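Esterase (Rhizomucor miehei CAU432, PDB 4WY8) hydrolyses carboxylic ester bonds, probably through the serine-nucleophile chemistry usual in the alpha/beta hydrolase family. Local coordinates at residues K32-S37 / K97-R102; I70-D75 / Q79-I84; V139-V142 / E146-K149. All coordinates share one frame; numbering follows the deposited sequence.

Contact 1. Residues K32-S37 / K97-R102; sequences KAEAAS and KLTHRR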
ATOM      1  N   LYS A  32       7.715  17.274  27.967  1.00 21.75           N
ATOM      2  CA  LYS A  32       9.053  17.011  28.503  1.00 23.82           C
ATOM      3  C   LYS A  32       9.294  15.504  28.701  1.00 18.04           C
ATOM      4  O   LYS A  32      10.368  14.986  28.371  1.00 23.16           O
ATOM      5  CB  LYS A  32       9.269  17.785  29.811  1.00 27.47           C
ATOM      6  CG  LYS A  32       9.711  19.249  29.585  1.00 38.59           C
ATOM      7  CD  LYS A  32      10.042  19.996  30.897  1.00 52.67           C
ATOM      8  CE  LYS A  32      11.372  19.555  31.523  1.00 60.69           C
ATOM      9  NZ  LYS A  32      12.578  20.165  30.872  1.00 57.62           N
ATOM     10  N   ALA A  33       8.285  14.797  29.201  1.00 14.77           N
ATOM     11  CA  ALA A  33       8.374  13.342  29.347  1.00 20.40           C
ATOM     12  C   ALA A  33       8.560  12.650  27.992  1.00 24.00           C
ATOM     13  O   ALA A  33       9.336  11.701  27.862  1.00 25.75           O
ATOM     14  CB  ALA A  33       7.119  12.801  30.038  1.00 15.36           C
ATOM     15  N   GLU A  34       7.869  13.158  26.979  1.00 25.61           N
ATOM     16  CA  GLU A  34       7.958  12.637  25.613  1.00 23.71           C
ATOM     17  C   GLU A  34       9.372  12.796  25.056  1.00 22.09           C
ATOM     18  O   GLU A  34      10.001  11.826  24.550  1.00 27.59           O
ATOM     19  CB  GLU A  34       6.929  13.364  24.740  1.00 28.43           C
ATOM     20  CG  GLU A  34       6.915  12.954  23.290  1.00 25.67           C
ATOM     21  CD  GLU A  34       5.801  13.627  22.482  1.00 29.75           C
ATOM     22  OE1 GLU A  34       5.747  14.885  22.464  1.00 21.00           O
ATOM     23  OE2 GLU A  34       5.009  12.889  21.833  1.00 32.56           O
ATOM     24  N   ALA A  35       9.887  14.017  25.189  1.00 18.53           N
ATOM     25  CA  ALA A  35      11.248  14.309  24.764  1.00 22.84           C
ATOM     26  C   ALA A  35      12.236  13.366  25.451  1.00 25.34           C
ATOM     27  O   ALA A  35      13.132  12.791  24.797  1.00 23.61           O
ATOM     28  CB  ALA A  35      11.612  15.765  25.071  1.00 16.76           C
ATOM     29  N   ALA A  36      12.052  13.187  26.760  1.00 21.28           N
ATOM     30  CA  ALA A  36      12.934  12.296  27.516  1.00 23.61           C
ATOM     31  C   ALA A  36      12.852  10.865  27.006  1.00 23.74           C
ATOM     32  O   ALA A  36      13.873  10.203  26.861  1.00 24.97           O
ATOM     33  CB  ALA A  36      12.602  12.341  29.003  1.00 26.57           C
ATOM     34  N   SER A  37      11.645  10.398  26.710  1.00 20.99           N
ATOM     35  CA  SER A  37      11.454   9.046  26.203  1.00 14.81           C
ATOM     36  C   SER A  37      12.153   8.855  24.860  1.00 23.16           C
ATOM     37  O   SER A  37      12.555   7.746  24.518  1.00 24.94           O
ATOM     38  CB  SER A  37       9.965   8.724  26.065  1.00 25.90           C
ATOM     39  OG  SER A  37       9.398   9.412  24.954  1.00 29.82           O
ATOM     40  N   LYS A  97      10.086  17.895  16.353  1.00 12.47           N
ATOM     41  CA  LYS A  97      11.083  17.401  15.419  1.00 15.99           C
ATOM     42  C   LYS A  97      11.860  16.211  15.961  1.00 17.15           C
ATOM     43  O   LYS A  97      12.403  15.405  15.186  1.00 12.91           O
ATOM     44  CB  LYS A  97      12.036  18.527  15.045  1.00 16.10           C
ATOM     45  CG  LYS A  97      12.635  19.281  16.214  1.00 17.04           C
ATOM     46  CD  LYS A  97      13.346  20.510  15.620  1.00 22.65           C
ATOM     47  CE  LYS A  97      13.619  21.592  16.645  1.00 26.94           C
ATOM     48  NZ  LYS A  97      13.950  22.879  15.954  1.00 24.97           N
ATOM     49  N   LEU A  98      11.836  16.052  17.281  1.00 16.12           N
ATOM     50  CA  LEU A  98      12.530  14.944  17.934  1.00 16.74           C
ATOM     51  C   LEU A  98      11.685  13.666  17.877  1.00 14.17           C
ATOM     52  O   LEU A  98      12.186  12.590  17.523  1.00 13.08           O
ATOM     53  CB  LEU A  98      12.871  15.323  19.393  1.00 20.08           C
ATOM     54  CG  LEU A  98      13.699  14.379  20.277  1.00 23.23           C
ATOM     55  CD1 LEU A  98      15.091  14.066  19.689  1.00 15.43           C
ATOM     56  CD2 LEU A  98      13.809  14.919  21.726  1.00 21.67           C
ATOM     57  N   THR A  99      10.397  13.766  18.194  1.00 13.31           N
ATOM     58  CA  THR A  99       9.564  12.572  18.139  1.00 10.89           C
ATOM     59  C   THR A  99       9.473  12.040  16.713  1.00 14.43           C
ATOM     60  O   THR A  99       9.358  10.820  16.490  1.00 14.92           O
ATOM     61  CB  THR A  99       8.153  12.828  18.658  1.00 13.05           C
ATOM     62  OG1 THR A  99       7.514  13.844  17.877  1.00 14.77           O
ATOM     63  CG2 THR A  99       8.212  13.276  20.109  1.00 15.88           C
ATOM     64  N   HIS A 100       9.559  12.936  15.737  1.00 10.34           N
ATOM     65  CA  HIS A 100       9.379  12.507  14.350  1.00 11.27           C
ATOM     66  C   HIS A 100      10.686  12.485  13.593  1.00 12.16           C
ATOM     67  O   HIS A 100      10.696  12.367  12.361  1.00 11.76           O
ATOM     68  CB  HIS A 100       8.372  13.405  13.632  1.00 10.44           C
ATOM     69  CG  HIS A 100       6.966  13.215  14.108  1.00 10.27           C
ATOM     70  ND1 HIS A 100       6.556  13.556  15.379  1.00  8.36           N
ATOM     71  CD2 HIS A 100       5.886  12.667  13.492  1.00 11.16           C
ATOM     72  CE1 HIS A 100       5.274  13.247  15.523  1.00 11.51           C
ATOM     73  NE2 HIS A 100       4.846  12.704  14.395  1.00 12.63           N
ATOM     74  N   ARG A 101      11.787  12.611  14.332  1.00 13.28           N
ATOM     75  CA  ARG A 101      13.106  12.601  13.722  1.00 12.33           C
ATOM     76  C   ARG A 101      13.324  11.345  12.888  1.00 13.76           C
ATOM     77  O   ARG A 101      13.841  11.403  11.771  1.00 11.93           O
ATOM     78  CB  ARG A 101      14.200  12.703  14.790  1.00 10.37           C
ATOM     79  CG  ARG A 101      15.602  12.524  14.201  1.00 15.46           C
ATOM     80  CD  ARG A 101      16.674  12.664  15.269  1.00 16.48           C
ATOM     81  NE  ARG A 101      16.528  11.633  16.286  1.00 15.58           N
ATOM     82  CZ  ARG A 101      17.141  11.651  17.464  1.00 15.14           C
ATOM     83  NH1 ARG A 101      17.939  12.655  17.779  1.00 14.21           N
ATOM     84  NH2 ARG A 101      16.951  10.661  18.317  1.00 13.13           N
ATOM     85  N   ARG A 102      12.972  10.197  13.442  1.00 11.63           N
ATOM     86  CA  ARG A 102      13.201   8.943  12.729  1.00 11.73           C
ATOM     87  C   ARG A 102      12.447   8.947  11.383  1.00 13.11           C
ATOM     88  O   ARG A 102      13.029   8.757  10.303  1.00 13.94           O
ATOM     89  CB  ARG A 102      12.769   7.767  13.624  1.00 12.75           C
ATOM     90  CG  ARG A 102      12.744   6.402  12.933  1.00 14.63           C
ATOM     91  CD  ARG A 102      14.122   5.848  12.691  1.00 10.96           C
ATOM     92  NE  ARG A 102      14.808   5.636  13.970  1.00 20.26           N
ATOM     93  CZ  ARG A 102      16.003   5.065  14.102  1.00 17.04           C
ATOM     94  NH1 ARG A 102      16.660   4.624  13.039  1.00 17.25           N
ATOM     95  NH2 ARG A 102      16.530   4.923  15.302  1.00 18.83           N
TER

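Contact 2. Residues I70-D75 / Q79-I84; sequences ITRPLD and QVLPPI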
ATOM      1  N   ILE A  70      14.414  22.113   8.025  1.00 16.46           N
ATOM      2  CA  ILE A  70      14.548  21.561   6.691  1.00 11.49           C
ATOM      3  C   ILE A  70      15.641  20.512   6.631  1.00 16.47           C
ATOM      4  O   ILE A  70      16.815  20.810   6.891  1.00 16.22           O
ATOM      5  CB  ILE A  70      14.860  22.655   5.674  1.00 16.75           C
ATOM      6  CG1 ILE A  70      13.868  23.808   5.839  1.00 14.27           C
ATOM      7  CG2 ILE A  70      14.857  22.080   4.255  1.00 14.37           C
ATOM      8  CD1 ILE A  70      14.207  25.020   5.018  1.00 21.86           C
ATOM      9  N   THR A  71      15.281  19.287   6.253  1.00 15.99           N
ATOM     10  CA  THR A  71      16.294  18.236   6.143  1.00 13.53           C
ATOM     11  C   THR A  71      16.459  17.807   4.683  1.00 13.90           C
ATOM     12  O   THR A  71      15.485  17.767   3.942  1.00 12.43           O
ATOM     13  CB  THR A  71      15.932  17.005   7.038  1.00 11.98           C
ATOM     14  OG1 THR A  71      14.578  16.634   6.803  1.00 12.99           O
ATOM     15  CG2 THR A  71      16.081  17.336   8.528  1.00 10.54           C
ATOM     16  N   ARG A  72      17.688  17.532   4.248  1.00 13.54           N
ATOM     17  CA  ARG A  72      17.898  16.984   2.904  1.00 14.19           C
ATOM     18  C   ARG A  72      19.013  15.942   2.897  1.00 14.34           C
ATOM     19  O   ARG A  72      19.817  15.913   3.820  1.00 12.11           O
ATOM     20  CB  ARG A  72      18.161  18.114   1.879  1.00 18.49           C
ATOM     21  CG  ARG A  72      18.836  19.329   2.391  1.00 18.53           C
ATOM     22  CD  ARG A  72      18.642  20.559   1.468  1.00 19.34           C
ATOM     23  NE  ARG A  72      19.239  20.374   0.149  1.00 17.51           N
ATOM     24  CZ  ARG A  72      18.717  20.830  -0.986  1.00 21.93           C
ATOM     25  NH1 ARG A  72      19.348  20.612  -2.138  1.00 17.62           N
ATOM     26  NH2 ARG A  72      17.565  21.502  -0.977  1.00 16.59           N
ATOM     27  N   PRO A  73      19.068  15.088   1.854  1.00 10.48           N
ATOM     28  CA  PRO A  73      20.162  14.110   1.843  1.00 11.37           C
ATOM     29  C   PRO A  73      21.503  14.831   1.742  1.00 16.88           C
ATOM     30  O   PRO A  73      21.535  15.964   1.241  1.00 16.21           O
ATOM     31  CB  PRO A  73      19.895  13.270   0.582  1.00 13.34           C
ATOM     32  CG  PRO A  73      18.482  13.586   0.160  1.00 12.36           C
ATOM     33  CD  PRO A  73      18.223  14.984   0.651  1.00 13.02           C
ATOM     34  N   LEU A  74      22.563  14.223   2.266  1.00 17.43           N
ATOM     35  CA  LEU A  74      23.919  14.740   2.092  1.00 21.12           C
ATOM     36  C   LEU A  74      24.279  14.705   0.617  1.00 25.92           C
ATOM     37  O   LEU A  74      23.707  13.918  -0.144  1.00 27.37           O
ATOM     38  CB  LEU A  74      24.921  13.916   2.908  1.00 20.80           C
ATOM     39  CG  LEU A  74      24.768  13.950   4.429  1.00 19.32           C
ATOM     40  CD1 LEU A  74      25.790  13.048   5.071  1.00 25.11           C
ATOM     41  CD2 LEU A  74      24.955  15.368   4.925  1.00 18.17           C
ATOM     42  N   ASP A  75      25.205  15.563   0.202  1.00 36.12           N
ATOM     43  CA  ASP A  75      25.638  15.583  -1.201  1.00 39.24           C
ATOM     44  C   ASP A  75      24.497  15.941  -2.179  1.00 29.11           C
ATOM     45  O   ASP A  75      24.349  15.324  -3.239  1.00 29.64           O
ATOM     46  CB  ASP A  75      26.257  14.221  -1.571  1.00 38.94           C
ATOM     47  CG  ASP A  75      27.485  13.880  -0.714  1.00 40.65           C
ATOM     48  OD1 ASP A  75      28.121  14.812  -0.176  1.00 41.52           O
ATOM     49  OD2 ASP A  75      27.803  12.676  -0.561  1.00 50.47           O
ATOM     50  N   GLN A  79      21.808  20.764  -5.774  1.00 27.94           N
ATOM     51  CA  GLN A  79      20.688  20.097  -6.432  1.00 26.14           C
ATOM     52  C   GLN A  79      19.353  20.688  -6.009  1.00 22.08           C
ATOM     53  O   GLN A  79      19.138  20.988  -4.832  1.00 21.60           O
ATOM     54  CB  GLN A  79      20.677  18.605  -6.099  1.00 26.61           C
ATOM     55  CG  GLN A  79      21.719  17.766  -6.808  1.00 29.74           C
ATOM     56  CD  GLN A  79      21.588  16.298  -6.447  1.00 37.91           C
ATOM     57  OE1 GLN A  79      20.488  15.721  -6.491  1.00 43.39           O
ATOM     58  NE2 GLN A  79      22.702  15.692  -6.043  1.00 36.45           N
ATOM     59  N   VAL A  80      18.441  20.832  -6.961  1.00 21.25           N
ATOM     60  CA  VAL A  80      17.094  21.283  -6.641  1.00 19.93           C
ATOM     61  C   VAL A  80      16.235  20.046  -6.349  1.00 16.98           C
ATOM     62  O   VAL A  80      16.145  19.147  -7.177  1.00 16.75           O
ATOM     63  CB  VAL A  80      16.484  22.109  -7.790  1.00 24.45           C
ATOM     64  CG1 VAL A  80      15.127  22.670  -7.384  1.00 17.45           C
ATOM     65  CG2 VAL A  80      17.431  23.241  -8.181  1.00 26.14           C
ATOM     66  N   LEU A  81      15.618  20.001  -5.174  1.00 12.86           N
ATOM     67  CA  LEU A  81      14.884  18.818  -4.744  1.00 13.53           C
ATOM     68  C   LEU A  81      13.368  19.060  -4.672  1.00 14.26           C
ATOM     69  O   LEU A  81      12.926  20.206  -4.514  1.00 12.65           O
ATOM     70  CB  LEU A  81      15.386  18.369  -3.368  1.00 13.96           C
ATOM     71  CG  LEU A  81      16.891  18.098  -3.283  1.00 17.33           C
ATOM     72  CD1 LEU A  81      17.283  17.762  -1.854  1.00 12.01           C
ATOM     73  CD2 LEU A  81      17.307  17.004  -4.278  1.00 16.04           C
ATOM     74  N   PRO A  82      12.565  17.983  -4.785  1.00 13.98           N
ATOM     75  CA  PRO A  82      11.140  18.193  -4.480  1.00 14.23           C
ATOM     76  C   PRO A  82      10.934  18.516  -2.998  1.00 16.91           C
ATOM     77  O   PRO A  82      11.615  17.971  -2.126  1.00 12.56           O
ATOM     78  CB  PRO A  82      10.470  16.862  -4.855  1.00 10.95           C
ATOM     79  CG  PRO A  82      11.607  15.846  -5.022  1.00 15.64           C
ATOM     80  CD  PRO A  82      12.849  16.651  -5.359  1.00 13.50           C
ATOM     81  N   PRO A  83      10.018  19.441  -2.712  1.00 15.83           N
ATOM     82  CA  PRO A  83       9.791  19.769  -1.310  1.00 12.70           C
ATOM     83  C   PRO A  83       8.601  19.008  -0.750  1.00 14.38           C
ATOM     84  O   PRO A  83       7.563  18.877  -1.404  1.00 14.01           O
ATOM     85  CB  PRO A  83       9.533  21.278  -1.345  1.00 11.80           C
ATOM     86  CG  PRO A  83       8.861  21.498  -2.678  1.00 17.26           C
ATOM     87  CD  PRO A  83       9.355  20.396  -3.621  1.00 15.68           C
ATOM     88  N   ILE A  84       8.793  18.441   0.430  1.00 11.83           N
ATOM     89  CA  ILE A  84       7.723  17.819   1.172  1.00  9.74           C
ATOM     90  C   ILE A  84       7.502  18.631   2.426  1.00 13.23           C
ATOM     91  O   ILE A  84       8.348  18.639   3.315  1.00 12.00           O
ATOM     92  CB  ILE A  84       8.077  16.374   1.558  1.00  8.83           C
ATOM     93  CG1 ILE A  84       8.349  15.533   0.315  1.00  8.75           C
ATOM     94  CG2 ILE A  84       6.974  15.728   2.418  1.00  8.87           C
ATOM     95  CD1 ILE A  84       8.833  14.121   0.649  1.00  6.67           C
TER

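Contact 3. Residues V139-V142 / E146-K149; sequences VVWV and ENAK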
ATOM      1  N   VAL A 139       3.391  26.598   3.624  1.00 20.57           N
ATOM      2  CA  VAL A 139       3.246  26.112   2.248  1.00 17.21           C
ATOM      3  C   VAL A 139       3.301  27.266   1.241  1.00 19.76           C
ATOM      4  O   VAL A 139       3.999  27.189   0.223  1.00 16.10           O
ATOM      5  CB  VAL A 139       1.925  25.339   2.055  1.00 17.54           C
ATOM      6  CG1 VAL A 139       1.715  24.972   0.579  1.00 15.09           C
ATOM      7  CG2 VAL A 139       1.893  24.087   2.937  1.00 13.40           C
ATOM      8  N   VAL A 140       2.573  28.343   1.534  1.00 20.41           N
ATOM      9  CA  VAL A 140       2.559  29.527   0.671  1.00 17.26           C
ATOM     10  C   VAL A 140       3.957  30.099   0.519  1.00 21.10           C
ATOM     11  O   VAL A 140       4.352  30.506  -0.575  1.00 23.41           O
ATOM     12  CB  VAL A 140       1.608  30.623   1.226  1.00 23.47           C
ATOM     13  CG1 VAL A 140       1.806  31.952   0.488  1.00 25.87           C
ATOM     14  CG2 VAL A 140       0.171  30.164   1.145  1.00 13.35           C
ATOM     15  N   TRP A 141       4.708  30.113   1.614  1.00 19.59           N
ATOM     16  CA  TRP A 141       6.089  30.585   1.586  1.00 18.83           C
ATOM     17  C   TRP A 141       6.962  29.692   0.689  1.00 21.51           C
ATOM     18  O   TRP A 141       7.696  30.197  -0.156  1.00 21.82           O
ATOM     19  CB  TRP A 141       6.655  30.652   2.998  1.00 16.22           C
ATOM     20  CG  TRP A 141       7.988  31.360   3.082  1.00 22.01           C
ATOM     21  CD1 TRP A 141       8.192  32.677   3.365  1.00 22.16           C
ATOM     22  CD2 TRP A 141       9.293  30.784   2.889  1.00 24.18           C
ATOM     23  NE1 TRP A 141       9.532  32.961   3.342  1.00 22.54           N
ATOM     24  CE2 TRP A 141      10.232  31.821   3.056  1.00 23.91           C
ATOM     25  CE3 TRP A 141       9.756  29.499   2.578  1.00 22.50           C
ATOM     26  CZ2 TRP A 141      11.614  31.612   2.939  1.00 23.97           C
ATOM     27  CZ3 TRP A 141      11.126  29.293   2.457  1.00 22.42           C
ATOM     28  CH2 TRP A 141      12.037  30.345   2.634  1.00 26.98           C
ATOM     29  N   VAL A 142       6.872  28.375   0.868  1.00 20.17           N
ATOM     30  CA  VAL A 142       7.672  27.444   0.068  1.00 19.87           C
ATOM     31  C   VAL A 142       7.330  27.499  -1.428  1.00 21.40           C
ATOM     32  O   VAL A 142       8.230  27.414  -2.276  1.00 22.42           O
ATOM     33  CB  VAL A 142       7.529  25.964   0.573  1.00 21.21           C
ATOM     34  CG1 VAL A 142       8.271  24.987  -0.352  1.00 14.66           C
ATOM     35  CG2 VAL A 142       8.047  25.819   2.002  1.00 14.70           C
ATOM     36  N   GLU A 146      11.016  32.689  -5.558  1.00 30.08           N
ATOM     37  CA  GLU A 146      12.268  33.184  -5.024  1.00 29.84           C
ATOM     38  C   GLU A 146      12.642  32.518  -3.691  1.00 29.22           C
ATOM     39  O   GLU A 146      13.830  32.221  -3.422  1.00 31.65           O
ATOM     40  CB  GLU A 146      12.193  34.722  -4.909  1.00 36.08           C
ATOM     41  CG  GLU A 146      11.116  35.292  -3.975  1.00 37.55           C
ATOM     42  CD  GLU A 146       9.705  35.282  -4.599  1.00 46.39           C
ATOM     43  OE1 GLU A 146       9.555  34.844  -5.767  1.00 39.68           O
ATOM     44  OE2 GLU A 146       8.748  35.753  -3.933  1.00 50.31           O
ATOM     45  N   ASN A 147      11.627  32.197  -2.894  1.00 30.59           N
ATOM     46  CA  ASN A 147      11.848  31.440  -1.668  1.00 24.42           C
ATOM     47  C   ASN A 147      12.335  30.020  -1.974  1.00 18.89           C
ATOM     48  O   ASN A 147      13.269  29.525  -1.349  1.00 23.43           O
ATOM     49  CB  ASN A 147      10.570  31.397  -0.832  1.00 25.55           C
ATOM     50  CG  ASN A 147      10.162  32.772  -0.313  1.00 29.04           C
ATOM     51  OD1 ASN A 147      11.003  33.650  -0.131  1.00 26.02           O
ATOM     52  ND2 ASN A 147       8.864  32.961  -0.079  1.00 28.04           N
ATOM     53  N   ALA A 148      11.693  29.369  -2.931  1.00 19.15           N
ATOM     54  CA  ALA A 148      12.083  28.019  -3.316  1.00 22.61           C
ATOM     55  C   ALA A 148      13.510  28.007  -3.855  1.00 21.72           C
ATOM     56  O   ALA A 148      14.276  27.089  -3.547  1.00 19.49           O
ATOM     57  CB  ALA A 148      11.108  27.443  -4.335  1.00 18.10           C
ATOM     58  N   LYS A 149      13.879  29.019  -4.647  1.00 25.16           N
ATOM     59  CA  LYS A 149      15.274  29.118  -5.069  1.00 18.71           C
ATOM     60  C   LYS A 149      16.195  29.264  -3.894  1.00 21.85           C
ATOM     61  O   LYS A 149      17.258  28.643  -3.863  1.00 24.90           O
ATOM     62  CB  LYS A 149      15.539  30.312  -5.994  1.00 28.47           C
ATOM     63  CG  LYS A 149      15.449  30.036  -7.478  1.00 40.06           C
ATOM     64  CD  LYS A 149      15.994  31.244  -8.245  1.00 48.09           C
ATOM     65  CE  LYS A 149      16.175  30.946  -9.731  1.00 52.40           C
ATOM     66  NZ  LYS A 149      16.383  32.198 -10.513  1.00 56.48           N
TER

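Contact 1. Residues K32-S37 / K97-R102
E34 and T99 meet with their side chains crossing at about a right angle, the glutamate reaching out of helix 27-39 and the threonine methyl coming up against its CG-CD part. With CG anti to the backbone N (chi1 179°) and an extended chain beyond it, E34 carries its carboxylate well away from its own helix. The T99 methyl CG2 lies 3.4 Å from E34 CD, closer than it comes to either carboxylate oxygen, so this is a van der Waals contact against the carbon of the acid. The polar work is done by other atoms: E34 OE1 accepts a hydrogen bond from G95 N, while T99 OG1, on the other branch, pairs with S96 N and stands 2.7 Å from H100 ND1 in a hydrogen bond. One threonine thus divides its two branches between the helix and the turn. Beside this pair, L98 points toward the helix, and its CD2 packs 4.1 Å from A35 CB and 3.8 Å from A35 O. Its other methyl, CD1, lies over one guanidinium face of R101, offset toward the rim. L98 to R101 form a type I turn, with H100 at the N-cap of helix 101-111 and its NE2 bonded to D163. A helix of the N-terminal region laid against the segment after a HGGGW sequence is consistent with the cap of hormone-sensitive-lipase-like esterases.

Contact 2. Residues I70-D75 / Q79-I84
R72 NH1 is gripped by two backbone carbonyls, Q79 O at 2.7 Å across the contact and T76 O from the intervening loop. The bond to Q79 is bent at the hydrogen, with an N-H...O angle of 145°, yet Q79 O lies only 2° out of the guanidinium plane, so the carbonyl approaches at the edge of the group. Seen from the carbonyl, NH1 is tilted 16° out of its plane. NH2 of the same arginine bonds N152 O, and the group is thereby fixed in rotation by carbonyls from separate parts of the chain. A methyl fills one face of the flat group: L81 CD1 sits over its centre, 3.4 Å above the plane and 3.5 Å from R72 CZ. The chain of R72, bent at chi3, turns the guanidinium into this position. In the alpha/beta hydrolase fold this is the place where antiparallel strand 65-73 gives way to strand 83-87, and the two are not sheet neighbours, because strand 114-118 runs between them. Accordingly the CA atoms of R72 and L81 are 8.4 Å apart, and side chains rather than backbone ladders make the link. L81 CD1 also packs against P73, 3.9 Å from its CD, and so lies between the arginine and the proline. The L81 backbone is itself bonded to N152 and D154, which places it beside the residue that receives NH2. At the outer end of the loop, Q79 NE2 approaches D75 O to 3.3 Å, but the angle is too poor for a hydrogen bond.

Contact 3. Residues V139-V142 / E146-K149
Two torsions set up the meeting of W141 and N147: the tryptophan has CG anti to its own N (chi1 -170°), swinging the indole toward the following helix, and the asparagine has CG anti to its carbonyl carbon (chi1 -66°), laying its amide over that ring. The result is an amide-aromatic stack at the joint between helix 130-143 and the short helix 145-150, two helices on the connection between parallel strands 114-118 and 159-163, a beta-alpha-beta crossover of the alpha/beta hydrolase fold. Amide and indole planes are only 7° apart, and N147 CG stands 3.5 Å above the ring plane, offset toward the rim. CB and ND2 of the asparagine divide the ring between them. N147 CB sits over the six-membered ring in a CH-pi contact, 3.7 Å from its centroid and almost on the normal. ND2 lies over the pyrrole part, 3.5 Å from W141 CD1, whereas OD1 projects past the CE2-CZ2 edge, 3.7 Å from W141 CZ2. ND2 comes equally near to W141 NE1, but both are donors and do not bond. Instead ND2 gives a hydrogen to W141 O at 3.0 Å, close to the amide plane, so the same residue supplies both the stacking face and the acceptor, and the bond holds the amide flat over the ring. W141 also touches K56 and I58 of strand 51-59. The joint is closed on its inner side by V142 and A148, whose CA atoms are 5.6 Å apart; A148 packs on P155 as well. There the meeting is between backbone and methyl: A148 CB lies 3.5 Å from V142 O.

Overall arrangement
Following the chain from its N terminus, helix 27-39 opens contact 1, and its partner is met only after strands 51-59, 65-73 and 83-87 have been laid down. Contact 2 nests inside that long excursion, closing the loop that leads from strand 65-73 into strand 83-87. Contact 1 then closes at 97-102, where helix 101-111 begins, tying helix 27-39 to the central fold. Contact 3 follows in series, joining helices 130-143 and 145-150. Contacts 2 and 3 touch through P83 CB and V142 CG1, 4.0 Å apart, whereas contacts 1 and 3 have centres about 28 Å apart.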